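Local coordinates for N-terminal acetyltransferase-like protein (Chaetomium thermophilum, PDB 5NNP), which probably serves as the helical, TPR-type auxiliary subunit of the NatA N-terminal acetyltransferase complex, holding the catalytic subunit that acetylates protein N-termini, at residues R246-D250 / D281-A285; F306-K311 / L342-E348; Y376-Q380 / D409-T413; D438-R442 / L467-A471; A692-L696 / Q712-L716. All blocks are in the same frame, centred on the assembly; numbering follows the deposited sequence.

Overall arrangement
The five contacts follow one another along an all-helical chain. Contacts 1, 2 and 3 each join two helices with one helix between them in sequence, as in TPR-like solenoids. Contacts 1 and 2 have centres 25 Å apart and do not touch. Contacts 2 and 3 do touch: Leu342 and Ala346 pack on Tyr377 and Leu378, with centres 18 Å apart. Contact 4 joins two loops, its centre 23 Å from that of contact 3. Asp441 of contact 4 comes within about 5 Å of the bound carboxymethyl coenzyme A, and Asp409 of contact 3 within about 8 Å. Contact 5 is a C-terminal helical hairpin, with its centre 46 to 55 Å from the other four.

Contact 1. Residues R246-D250 / D281-A285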
# COMPACT_ATOMS: atom_id res chain seq x y z
N ARG A 246 23.33 -16.89 8.43
CA ARG A 246 23.31 -17.21 9.85
C ARG A 246 23.21 -15.94 10.69
O ARG A 246 22.46 -15.90 11.66
CB ARG A 246 24.55 -18.01 10.24
CG ARG A 246 24.48 -19.45 9.81
CD ARG A 246 25.56 -20.29 10.45
NE ARG A 246 25.11 -21.67 10.56
CZ ARG A 246 25.39 -22.62 9.67
NH1 ARG A 246 26.13 -22.34 8.61
NH2 ARG A 246 24.92 -23.85 9.86
N ALA A 247 23.97 -14.91 10.31
CA ALA A 247 23.89 -13.61 10.98
C ALA A 247 22.48 -13.03 10.97
O ALA A 247 22.00 -12.51 11.99
CB ALA A 247 24.85 -12.63 10.34
N LEU A 248 21.81 -13.14 9.83
CA LEU A 248 20.45 -12.63 9.69
C LEU A 248 19.46 -13.46 10.50
O LEU A 248 18.50 -12.93 11.07
CB LEU A 248 20.03 -12.59 8.22
CG LEU A 248 20.67 -11.46 7.39
CD1 LEU A 248 20.64 -11.78 5.90
CD2 LEU A 248 19.97 -10.12 7.67
N LEU A 249 19.71 -14.77 10.58
CA LEU A 249 18.81 -15.66 11.30
C LEU A 249 18.86 -15.35 12.78
O LEU A 249 17.82 -15.32 13.45
CB LEU A 249 19.16 -17.13 11.06
CG LEU A 249 18.61 -17.79 9.80
CD1 LEU A 249 19.25 -19.15 9.62
CD2 LEU A 249 17.09 -17.90 9.87
N ASP A 250 20.07 -15.13 13.27
CA ASP A 250 20.27 -14.77 14.66
C ASP A 250 19.57 -13.45 14.99
O ASP A 250 19.15 -13.24 16.11
CB ASP A 250 21.77 -14.70 14.98
CG ASP A 250 22.41 -16.06 15.11
OD1 ASP A 250 21.83 -16.92 15.80
OD2 ASP A 250 23.49 -16.28 14.52
N ASP A 281 16.37 -27.42 13.56
CA ASP A 281 16.42 -27.82 14.96
C ASP A 281 17.46 -26.99 15.69
O ASP A 281 17.28 -26.61 16.85
CB ASP A 281 16.72 -29.32 15.10
CG ASP A 281 15.58 -30.19 14.64
OD1 ASP A 281 14.43 -29.71 14.62
OD2 ASP A 281 15.81 -31.37 14.30
N GLU A 282 18.55 -26.69 15.00
CA GLU A 282 19.61 -25.92 15.60
C GLU A 282 19.12 -24.56 16.07
O GLU A 282 19.44 -24.15 17.19
CB GLU A 282 20.76 -25.75 14.62
CG GLU A 282 21.91 -24.99 15.19
CD GLU A 282 23.03 -24.84 14.21
OE1 GLU A 282 23.38 -25.86 13.58
OE2 GLU A 282 23.55 -23.72 14.06
N TYR A 283 18.34 -23.86 15.25
CA TYR A 283 17.85 -22.54 15.65
C TYR A 283 16.68 -22.65 16.61
O TYR A 283 16.47 -21.75 17.42
CB TYR A 283 17.49 -21.70 14.42
CG TYR A 283 18.78 -21.21 13.77
CD1 TYR A 283 19.39 -20.03 14.19
CD2 TYR A 283 19.42 -21.97 12.80
CE1 TYR A 283 20.57 -19.62 13.63
CE2 TYR A 283 20.59 -21.55 12.25
CZ TYR A 283 21.17 -20.38 12.66
OH TYR A 283 22.37 -19.98 12.10
N ALA A 284 15.94 -23.75 16.56
CA ALA A 284 14.84 -23.99 17.50
C ALA A 284 15.37 -24.16 18.93
O ALA A 284 14.79 -23.66 19.90
CB ALA A 284 14.03 -25.20 17.09
N ALA A 285 16.48 -24.87 19.05
CA ALA A 285 17.18 -25.01 20.32
C ALA A 285 17.73 -23.67 20.80
O ALA A 285 17.65 -23.35 21.99
CB ALA A 285 18.31 -26.02 20.17
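Tyr283 carries most of this contact. Its CA-to-CB bond points toward helix segment 246-250, and the ring reaches across a wide gap: the two short axes come no nearer than 12.0 Å. The axes run at 37° in roughly the same direction, and the closest CA pair, Leu249 and Tyr283, is still 8.2 Å apart. A large side chain is therefore needed to close the space.

Leu249 meets one face of the ring. Its CD1 lies 4.0 Å from the Tyr283 ring centroid, 22° off the normal, which makes a CH-pi contact. The closest atoms of this pair are Leu249 CD1 and Tyr283 CZ, at 3.8 Å.

Arg246 borders the hydroxyl end. Its aliphatic CG is 3.2 Å from Tyr283 OH, at the ring edge. The guanidinium extends further, and Arg246 NE is 4.3 Å from Glu282 OE2, too far for a salt bridge but favourable in charge. Asp250 also meets the ring edge, yet its OD1 is held by Tyr287 and Lys286.

The two segments belong to helices 238-251 and 273-286, and helix 256-265 comes between them in the chain. This spacing is consistent with an alpha-alpha solenoid of the TPR type. Arg246 and Leu249 also touch helix 256-265, through Leu262, Tyr258 and Tyr259, while Leu248 packs back on helix 221-234.

Contact 2. Residues F306-K311 / L342-E348; sequences FRTTAK and LASLAEE
Both segments are alpha-helical throughout, 306-311 within helix 303-320 and 342-348 within helix 336-352. Their axes approach to 10.1 Å and cross at -47°, N-to-C directions roughly alike. Ala310 CA faces Leu342 CA at 7.3 Å, and Lys311 CA faces Leu345 CA at 6.1 Å. Such pairing of helices two apart in sequence fits a TPR-like solenoid.

Leu345 (m, t) is the main bump. Its CD1 enters a hollow on the first helix, 3.5 Å from Arg307 O, 3.5 Å from Lys311 N and 3.7 Å from Ala310 CB. The small Ala310 makes room. Leu345 CD2 sits 3.7 Å from both Arg307 NH1 and Lys311 CD. Leu342 (m, t) fills the next hollow, its CD2 4.0 Å from Ala310 CB and 4.3 Å from Phe306 CE1.

Arg307 (t, t, m) reaches over the patch edge. Its NH2 makes a weak hydrogen bond to Ser344 OG (3.3 Å), and its NH1 a salt bridge to Glu348 OE2 (3.3 Å). Lys311, extended, joins through Glu348, though its NZ is too close to be placed surely; Glu352 is a second partner. The apolar centre thus excludes water, and the charged border, needing matched partners, probably favours this register.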
# COMPACT_ATOMS: atom_id res chain seq x y z
N PHE A 306 6.89 -36.48 9.39
CA PHE A 306 5.91 -35.40 9.48
C PHE A 306 4.96 -35.60 10.65
O PHE A 306 4.73 -34.67 11.43
CB PHE A 306 5.11 -35.29 8.19
CG PHE A 306 4.04 -34.24 8.23
CD1 PHE A 306 2.79 -34.52 8.78
CD2 PHE A 306 4.28 -32.98 7.73
CE1 PHE A 306 1.81 -33.55 8.83
CE2 PHE A 306 3.30 -32.00 7.77
CZ PHE A 306 2.06 -32.29 8.32
N ARG A 307 4.38 -36.80 10.75
CA ARG A 307 3.40 -37.07 11.81
C ARG A 307 4.03 -36.79 13.17
O ARG A 307 3.46 -36.07 13.98
CB ARG A 307 2.87 -38.51 11.76
CG ARG A 307 1.96 -38.86 12.95
CD ARG A 307 1.31 -40.24 12.82
NE ARG A 307 0.15 -40.21 11.94
CZ ARG A 307 -1.12 -40.27 12.35
NH1 ARG A 307 -1.41 -40.38 13.64
NH2 ARG A 307 -2.09 -40.23 11.45
N THR A 308 5.22 -37.34 13.37
CA THR A 308 5.94 -37.21 14.63
C THR A 308 6.20 -35.76 15.01
O THR A 308 5.93 -35.36 16.14
CB THR A 308 7.27 -37.97 14.59
OG1 THR A 308 7.02 -39.36 14.36
CG2 THR A 308 8.02 -37.80 15.90
N THR A 309 6.73 -34.98 14.06
CA THR A 309 6.98 -33.56 14.28
C THR A 309 5.68 -32.78 14.46
O THR A 309 5.60 -31.87 15.29
CB THR A 309 7.77 -32.93 13.11
OG1 THR A 309 9.03 -33.61 12.94
CG2 THR A 309 8.02 -31.47 13.39
N ALA A 310 4.68 -33.13 13.67
CA ALA A 310 3.39 -32.45 13.72
C ALA A 310 2.66 -32.68 15.05
O ALA A 310 2.01 -31.77 15.57
CB ALA A 310 2.51 -32.89 12.56
N LYS A 311 2.77 -33.89 15.60
CA LYS A 311 2.16 -34.16 16.89
C LYS A 311 2.79 -33.28 17.97
O LYS A 311 2.09 -32.62 18.74
CB LYS A 311 2.27 -35.63 17.27
CG LYS A 311 1.51 -35.97 18.55
CD LYS A 311 1.08 -37.43 18.59
CE LYS A 311 0.17 -37.68 19.79
NZ LYS A 311 -0.23 -39.10 19.94
N LEU A 342 -3.14 -34.22 10.03
CA LEU A 342 -3.31 -33.17 11.02
C LEU A 342 -4.62 -33.35 11.77
O LEU A 342 -4.70 -33.12 12.98
CB LEU A 342 -3.24 -31.79 10.38
CG LEU A 342 -1.81 -31.40 10.01
CD1 LEU A 342 -1.80 -30.06 9.28
CD2 LEU A 342 -0.93 -31.37 11.26
N ALA A 343 -5.65 -33.79 11.05
CA ALA A 343 -6.95 -34.03 11.66
C ALA A 343 -6.88 -35.25 12.62
O ALA A 343 -7.41 -35.22 13.74
CB ALA A 343 -8.00 -34.24 10.60
N SER A 344 -6.20 -36.30 12.16
CA SER A 344 -6.03 -37.49 12.97
C SER A 344 -5.27 -37.17 14.25
O SER A 344 -5.61 -37.68 15.32
CB SER A 344 -5.29 -38.57 12.16
OG SER A 344 -4.99 -39.70 12.96
N LEU A 345 -4.24 -36.33 14.16
CA LEU A 345 -3.47 -35.97 15.35
C LEU A 345 -4.30 -35.16 16.35
O LEU A 345 -4.16 -35.33 17.57
CB LEU A 345 -2.22 -35.20 14.96
CG LEU A 345 -1.14 -36.08 14.35
CD1 LEU A 345 0.03 -35.22 13.96
CD2 LEU A 345 -0.72 -37.17 15.34
N ALA A 346 -5.14 -34.27 15.83
CA ALA A 346 -6.02 -33.48 16.68
C ALA A 346 -7.00 -34.39 17.43
O ALA A 346 -7.19 -34.27 18.64
CB ALA A 346 -6.78 -32.46 15.87
N GLU A 347 -7.62 -35.30 16.69
CA GLU A 347 -8.53 -36.26 17.28
C GLU A 347 -7.79 -37.09 18.33
O GLU A 347 -8.34 -37.43 19.37
CB GLU A 347 -9.11 -37.15 16.19
CG GLU A 347 -10.41 -37.82 16.59
CD GLU A 347 -11.59 -36.88 16.52
OE1 GLU A 347 -11.68 -36.14 15.52
OE2 GLU A 347 -12.42 -36.87 17.46
N GLU A 348 -6.53 -37.39 18.03
CA GLU A 348 -5.68 -38.19 18.90
C GLU A 348 -5.40 -37.46 20.20
O GLU A 348 -5.40 -38.06 21.28
CB GLU A 348 -4.38 -38.51 18.17
CG GLU A 348 -3.75 -39.82 18.51
CD GLU A 348 -2.49 -40.06 17.70
OE1 GLU A 348 -1.43 -39.50 18.07
OE2 GLU A 348 -2.54 -40.78 16.68

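Contact 3. Residues Y376-Q380 / D409-T413; sequences YYLAQ and DFHMT
The Tyr376 ring meets the Phe410 ring obliquely, centroids 5.0 Å apart and planes at 32°, with Tyr376 CD1 3.4 Å from Phe410 CD1. All of 376-380 and 409-413 is regular alpha-helix. The short axes run nearly parallel, at 18°, and approach to 10.7 Å. CA atoms pair as Tyr376 with Phe410 (6.8 Å) and Gln380 with Thr413 (7.0 Å).

Tyr376 adopts chi1 t, which carries its hydroxyl across to the other helix. Tyr376 OH and Thr413 OG1 (chi1 m) form a hydrogen bond of 2.9 Å. With chi1 m and chi2 near 2°, Phe410 brings its ring to Tyr376 although CA-to-CB points sideways. Toward the C-terminal end, Thr413 OG1 lies 3.7 Å from Gln380 CG, and Thr413 CG2 4.3 Å from Ala379 CB.

Segment 376-380 falls in a predicted TPR repeat; the pair fits packing of successive first helices. Helix 390-403 lies against both segments: Val397 touches Ala379 and Thr413, and Ile401 touches Phe410. Tyr377 and Leu378 pack on helix 336-352.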
# COMPACT_ATOMS: atom_id res chain seq x y z
N TYR A 376 -11.82 -26.86 18.61
CA TYR A 376 -11.87 -25.69 17.74
C TYR A 376 -11.05 -25.88 16.47
O TYR A 376 -11.43 -25.37 15.41
CB TYR A 376 -11.36 -24.45 18.48
CG TYR A 376 -11.48 -23.18 17.68
CD1 TYR A 376 -12.71 -22.73 17.25
CD2 TYR A 376 -10.36 -22.43 17.36
CE1 TYR A 376 -12.83 -21.56 16.52
CE2 TYR A 376 -10.47 -21.26 16.63
CZ TYR A 376 -11.71 -20.84 16.21
OH TYR A 376 -11.82 -19.68 15.49
N TYR A 377 -9.93 -26.59 16.57
CA TYR A 377 -9.11 -26.88 15.40
C TYR A 377 -9.91 -27.76 14.45
O TYR A 377 -9.91 -27.56 13.23
CB TYR A 377 -7.80 -27.58 15.76
CG TYR A 377 -6.92 -27.85 14.55
CD1 TYR A 377 -7.14 -28.95 13.72
CD2 TYR A 377 -5.86 -27.00 14.23
CE1 TYR A 377 -6.33 -29.20 12.62
CE2 TYR A 377 -5.06 -27.24 13.14
CZ TYR A 377 -5.29 -28.33 12.34
OH TYR A 377 -4.47 -28.56 11.25
N LEU A 378 -10.58 -28.75 15.02
CA LEU A 378 -11.34 -29.68 14.21
C LEU A 378 -12.53 -28.96 13.57
O LEU A 378 -12.92 -29.28 12.44
CB LEU A 378 -11.80 -30.86 15.04
CG LEU A 378 -10.68 -31.87 15.32
CD1 LEU A 378 -11.03 -32.75 16.51
CD2 LEU A 378 -10.42 -32.70 14.08
N ALA A 379 -13.09 -27.98 14.27
CA ALA A 379 -14.24 -27.24 13.76
C ALA A 379 -13.83 -26.52 12.50
O ALA A 379 -14.54 -26.52 11.49
CB ALA A 379 -14.76 -26.27 14.78
N GLN A 380 -12.65 -25.92 12.56
CA GLN A 380 -12.15 -25.15 11.45
C GLN A 380 -11.67 -26.03 10.31
O GLN A 380 -11.86 -25.69 9.14
CB GLN A 380 -11.03 -24.23 11.93
CG GLN A 380 -11.59 -23.05 12.67
CD GLN A 380 -10.53 -22.09 13.09
OE1 GLN A 380 -9.65 -22.42 13.89
NE2 GLN A 380 -10.59 -20.89 12.54
N ASP A 409 -14.22 -16.52 19.54
CA ASP A 409 -13.74 -17.20 18.33
C ASP A 409 -14.56 -18.43 18.01
O ASP A 409 -14.76 -18.77 16.85
CB ASP A 409 -12.29 -17.61 18.48
CG ASP A 409 -11.38 -16.43 18.58
OD1 ASP A 409 -11.56 -15.50 17.77
OD2 ASP A 409 -10.50 -16.44 19.47
N PHE A 410 -15.01 -19.12 19.04
CA PHE A 410 -15.87 -20.28 18.83
C PHE A 410 -17.14 -19.85 18.08
O PHE A 410 -17.45 -20.40 17.04
CB PHE A 410 -16.20 -20.95 20.17
CG PHE A 410 -15.02 -21.63 20.81
CD1 PHE A 410 -13.76 -21.58 20.22
CD2 PHE A 410 -15.17 -22.32 22.00
CE1 PHE A 410 -12.66 -22.20 20.80
CE2 PHE A 410 -14.09 -22.95 22.59
CZ PHE A 410 -12.83 -22.89 21.99
N HIS A 411 -17.85 -18.84 18.58
CA HIS A 411 -19.08 -18.41 17.92
C HIS A 411 -18.81 -17.83 16.53
O HIS A 411 -19.65 -17.95 15.63
CB HIS A 411 -19.83 -17.40 18.79
CG HIS A 411 -20.37 -17.97 20.06
ND1 HIS A 411 -21.58 -18.61 20.13
CD2 HIS A 411 -19.84 -18.02 21.31
CE1 HIS A 411 -21.79 -19.03 21.37
NE2 HIS A 411 -20.75 -18.68 22.10
N MET A 412 -17.65 -17.21 16.36
CA MET A 412 -17.27 -16.61 15.08
C MET A 412 -17.19 -17.67 14.00
O MET A 412 -17.72 -17.50 12.91
CB MET A 412 -15.93 -15.88 15.21
CG MET A 412 -15.46 -15.31 13.92
SD MET A 412 -13.95 -14.32 14.05
CE MET A 412 -12.85 -15.42 14.93
N THR A 413 -16.52 -18.77 14.33
CA THR A 413 -16.39 -19.90 13.42
C THR A 413 -17.76 -20.51 13.12
O THR A 413 -18.04 -20.91 11.98
CB THR A 413 -15.46 -20.98 13.99
OG1 THR A 413 -14.10 -20.54 13.85
CG2 THR A 413 -15.62 -22.29 13.25

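Contact 4. Residues D438-R442 / L467-A471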
# COMPACT_ATOMS: atom_id res chain seq x y z
N ASP A 438 -17.42 -9.60 23.12
CA ASP A 438 -16.22 -8.78 23.29
C ASP A 438 -16.54 -7.42 22.66
O ASP A 438 -16.10 -7.12 21.55
CB ASP A 438 -14.99 -9.43 22.64
CG ASP A 438 -13.67 -8.96 23.26
OD1 ASP A 438 -13.65 -7.94 23.99
OD2 ASP A 438 -12.63 -9.62 23.01
N PRO A 439 -17.32 -6.60 23.38
CA PRO A 439 -17.71 -5.32 22.78
C PRO A 439 -16.52 -4.33 22.67
O PRO A 439 -16.65 -3.30 22.02
CB PRO A 439 -18.77 -4.81 23.76
CG PRO A 439 -18.39 -5.38 25.07
CD PRO A 439 -17.73 -6.70 24.80
N LYS A 440 -15.38 -4.64 23.29
CA LYS A 440 -14.20 -3.76 23.24
C LYS A 440 -13.28 -4.02 22.04
O LYS A 440 -12.33 -3.28 21.82
CB LYS A 440 -13.37 -3.87 24.53
CG LYS A 440 -13.88 -3.00 25.66
CD LYS A 440 -13.00 -3.10 26.89
CE LYS A 440 -13.25 -1.93 27.84
NZ LYS A 440 -14.46 -2.12 28.69
N ASP A 441 -13.57 -5.06 21.27
CA ASP A 441 -12.68 -5.52 20.21
C ASP A 441 -13.20 -5.19 18.82
O ASP A 441 -14.28 -5.65 18.44
CB ASP A 441 -12.49 -7.01 20.35
CG ASP A 441 -11.58 -7.59 19.30
OD1 ASP A 441 -10.37 -7.28 19.36
OD2 ASP A 441 -12.08 -8.38 18.46
N ARG A 442 -12.46 -4.40 18.05
CA ARG A 442 -13.01 -3.93 16.78
C ARG A 442 -13.06 -5.02 15.70
O ARG A 442 -13.94 -4.98 14.83
CB ARG A 442 -12.24 -2.72 16.26
CG ARG A 442 -12.99 -1.99 15.14
CD ARG A 442 -12.34 -0.70 14.69
NE ARG A 442 -13.26 0.08 13.86
CZ ARG A 442 -12.99 1.28 13.35
NH1 ARG A 442 -11.82 1.87 13.58
NH2 ARG A 442 -13.90 1.90 12.61
N LEU A 467 -20.49 1.81 16.64
CA LEU A 467 -19.95 1.53 17.96
C LEU A 467 -18.45 1.88 18.08
O LEU A 467 -17.94 2.04 19.19
CB LEU A 467 -20.19 0.07 18.33
CG LEU A 467 -21.53 -0.35 18.97
CD1 LEU A 467 -22.64 0.66 18.73
CD2 LEU A 467 -21.94 -1.73 18.48
N PHE A 468 -17.75 2.01 16.96
CA PHE A 468 -16.31 2.30 16.99
C PHE A 468 -15.86 3.56 16.24
O PHE A 468 -14.70 3.93 16.35
CB PHE A 468 -15.52 1.10 16.48
CG PHE A 468 -15.38 0.00 17.49
CD1 PHE A 468 -16.43 -0.86 17.75
CD2 PHE A 468 -14.19 -0.15 18.21
CE1 PHE A 468 -16.31 -1.88 18.70
CE2 PHE A 468 -14.06 -1.15 19.15
CZ PHE A 468 -15.12 -2.01 19.41
N THR A 469 -16.76 4.22 15.51
CA THR A 469 -16.45 5.47 14.82
C THR A 469 -16.58 6.66 15.76
O THR A 469 -17.39 6.61 16.68
CB THR A 469 -17.37 5.71 13.60
OG1 THR A 469 -18.73 5.79 14.04
CG2 THR A 469 -17.21 4.59 12.58
N ARG A 470 -15.79 7.71 15.55
CA ARG A 470 -15.78 8.84 16.48
C ARG A 470 -17.18 9.43 16.61
O ARG A 470 -17.87 9.62 15.61
CB ARG A 470 -14.76 9.91 16.05
CG ARG A 470 -13.32 9.43 16.25
CD ARG A 470 -12.26 10.51 16.00
NE ARG A 470 -12.05 10.81 14.58
CZ ARG A 470 -11.42 10.02 13.72
NH1 ARG A 470 -10.92 8.84 14.10
NH2 ARG A 470 -11.29 10.40 12.45
N ALA A 471 -17.59 9.69 17.85
CA ALA A 471 -18.99 9.88 18.18
C ALA A 471 -19.66 11.08 17.52
O ALA A 471 -20.67 10.93 16.82
CB ALA A 471 -19.14 9.98 19.69
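A type I beta turn whose last residue is a helix N-cap brings the loop 438-442 against loop 467-471. Both are loops; Arg442, the last residue of the first, begins helix 442-454. The turn opens at Asp438, whose O accepts a hydrogen bond from Asp441 N (3.3 Å). Asp438 does not touch the second loop.

Pro439 comes next. Its O is 3.3 Å from Phe468 CZ, at the tip of the ring. Lys440 turns its side chain away, but its C lies 3.8 Å from the same Phe468 CZ, at the ring edge. The ring thus abuts the backbone of the turn.

Asp441 is the N-cap: its OD2 accepts a hydrogen bond from Ile444 N. The carboxylates of Asp438 and Asp441 also pair with basic side chains of a neighbouring subunit, the chain deposited as a putative uncharacterized protein, with Asp441 close to the bound carboxymethyl coenzyme A.

Arg442 (t, t, t) runs extended along one face of the Phe468 ring, and its NH1 is hydrogen-bonded to that subunit. Phe468 CB lies over one face of the guanidinium, 3.6 Å from Arg442 NE, and Arg442 CA makes a CH-pi contact 4.0 Å from the Phe468 ring centroid.

Contact 5. Residues A692-L696 / Q712-L716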
# COMPACT_ATOMS: atom_id res chain seq x y z
N ALA A 692 -12.28 -3.46 -28.45
CA ALA A 692 -12.96 -4.70 -28.11
C ALA A 692 -12.07 -5.90 -28.40
O ALA A 692 -11.89 -6.78 -27.56
CB ALA A 692 -14.29 -4.81 -28.87
N LEU A 693 -11.50 -5.94 -29.61
CA LEU A 693 -10.62 -7.02 -30.01
C LEU A 693 -9.38 -7.09 -29.12
O LEU A 693 -8.88 -8.17 -28.81
CB LEU A 693 -10.20 -6.84 -31.46
CG LEU A 693 -9.29 -7.93 -32.01
CD1 LEU A 693 -9.94 -9.29 -31.84
CD2 LEU A 693 -8.98 -7.66 -33.47
N ARG A 694 -8.89 -5.93 -28.72
CA ARG A 694 -7.68 -5.87 -27.92
C ARG A 694 -7.90 -6.54 -26.58
O ARG A 694 -7.08 -7.35 -26.14
CB ARG A 694 -7.26 -4.43 -27.73
CG ARG A 694 -6.04 -4.22 -26.87
CD ARG A 694 -5.72 -2.75 -26.92
NE ARG A 694 -4.57 -2.37 -26.12
CZ ARG A 694 -4.63 -1.70 -24.97
NH1 ARG A 694 -5.81 -1.35 -24.47
NH2 ARG A 694 -3.51 -1.40 -24.34
N CYS A 695 -9.02 -6.21 -25.94
CA CYS A 695 -9.49 -6.89 -24.74
C CYS A 695 -9.64 -8.39 -24.96
O CYS A 695 -9.16 -9.19 -24.15
CB CYS A 695 -10.83 -6.32 -24.29
SG CYS A 695 -10.71 -4.70 -23.56
N LEU A 696 -10.32 -8.76 -26.04
CA LEU A 696 -10.55 -10.16 -26.35
C LEU A 696 -9.22 -10.91 -26.50
O LEU A 696 -9.03 -11.95 -25.88
CB LEU A 696 -11.40 -10.30 -27.61
CG LEU A 696 -11.90 -11.70 -27.98
CD1 LEU A 696 -12.80 -12.33 -26.91
CD2 LEU A 696 -12.63 -11.65 -29.31
N GLN A 712 -17.77 -14.19 -26.23
CA GLN A 712 -17.46 -12.88 -26.78
C GLN A 712 -16.76 -12.98 -28.14
O GLN A 712 -16.98 -12.15 -29.02
CB GLN A 712 -16.61 -12.07 -25.80
CG GLN A 712 -17.35 -11.69 -24.51
CD GLN A 712 -16.42 -11.09 -23.46
OE1 GLN A 712 -15.22 -11.36 -23.46
NE2 GLN A 712 -16.98 -10.29 -22.55
N ALA A 713 -15.92 -14.01 -28.31
CA ALA A 713 -15.25 -14.24 -29.59
C ALA A 713 -16.28 -14.49 -30.69
O ALA A 713 -16.20 -13.92 -31.79
CB ALA A 713 -14.29 -15.42 -29.48
N ALA A 714 -17.26 -15.33 -30.39
CA ALA A 714 -18.32 -15.63 -31.33
C ALA A 714 -19.24 -14.43 -31.54
O ALA A 714 -19.74 -14.21 -32.64
CB ALA A 714 -19.11 -16.84 -30.86
N LYS A 715 -19.48 -13.68 -30.48
CA LYS A 715 -20.39 -12.53 -30.56
C LYS A 715 -19.77 -11.42 -31.41
O LYS A 715 -20.46 -10.70 -32.13
CB LYS A 715 -20.72 -12.00 -29.15
CG LYS A 715 -21.85 -10.98 -29.09
CD LYS A 715 -22.38 -10.81 -27.65
CE LYS A 715 -21.26 -10.39 -26.68
NZ LYS A 715 -21.69 -10.29 -25.24
N LEU A 716 -18.45 -11.29 -31.34
CA LEU A 716 -17.74 -10.26 -32.07
C LEU A 716 -17.79 -10.51 -33.57
O LEU A 716 -18.06 -9.61 -34.36
CB LEU A 716 -16.28 -10.18 -31.61
CG LEU A 716 -15.43 -8.98 -32.01
CD1 LEU A 716 -15.89 -7.70 -31.32
CD2 LEU A 716 -13.97 -9.27 -31.69
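Three leucines in the same t, p rotamer fill most of this interface. Leu696, Leu716 and Leu693 all have chi1 near 180° and chi2 near +60°.

Leu696 points toward the other helix and forks over it. Its CD1 lies 4.0 Å from Gln712 CB. Its CD2 lies 3.7 Å from Ala713 CA and 3.6 Å from Leu716 CD2. The small Ala713 lets this branch approach the backbone. Leu716 answers from the other side: its CD1 is 4.1 Å from Ala692 CB, and its CD2 is 4.0 Å from Leu693 CD1. Gln712 (m, t) offers CB to the contact, while its NE2 hydrogen-bonds Glu681 OE2 and Ile677 O.

The axes cross at -155° and approach to 10.9 Å, so the pair is an antiparallel helical hairpin with purely apolar contacts. It joins the consecutive helices 689-702 and 707-723. Helix 673-685 packs alongside, with Phe680 on Gln712 and Leu716 and Tyr683 on Ala692. From helix 729-739, Leu739 covers Leu693 and Leu716.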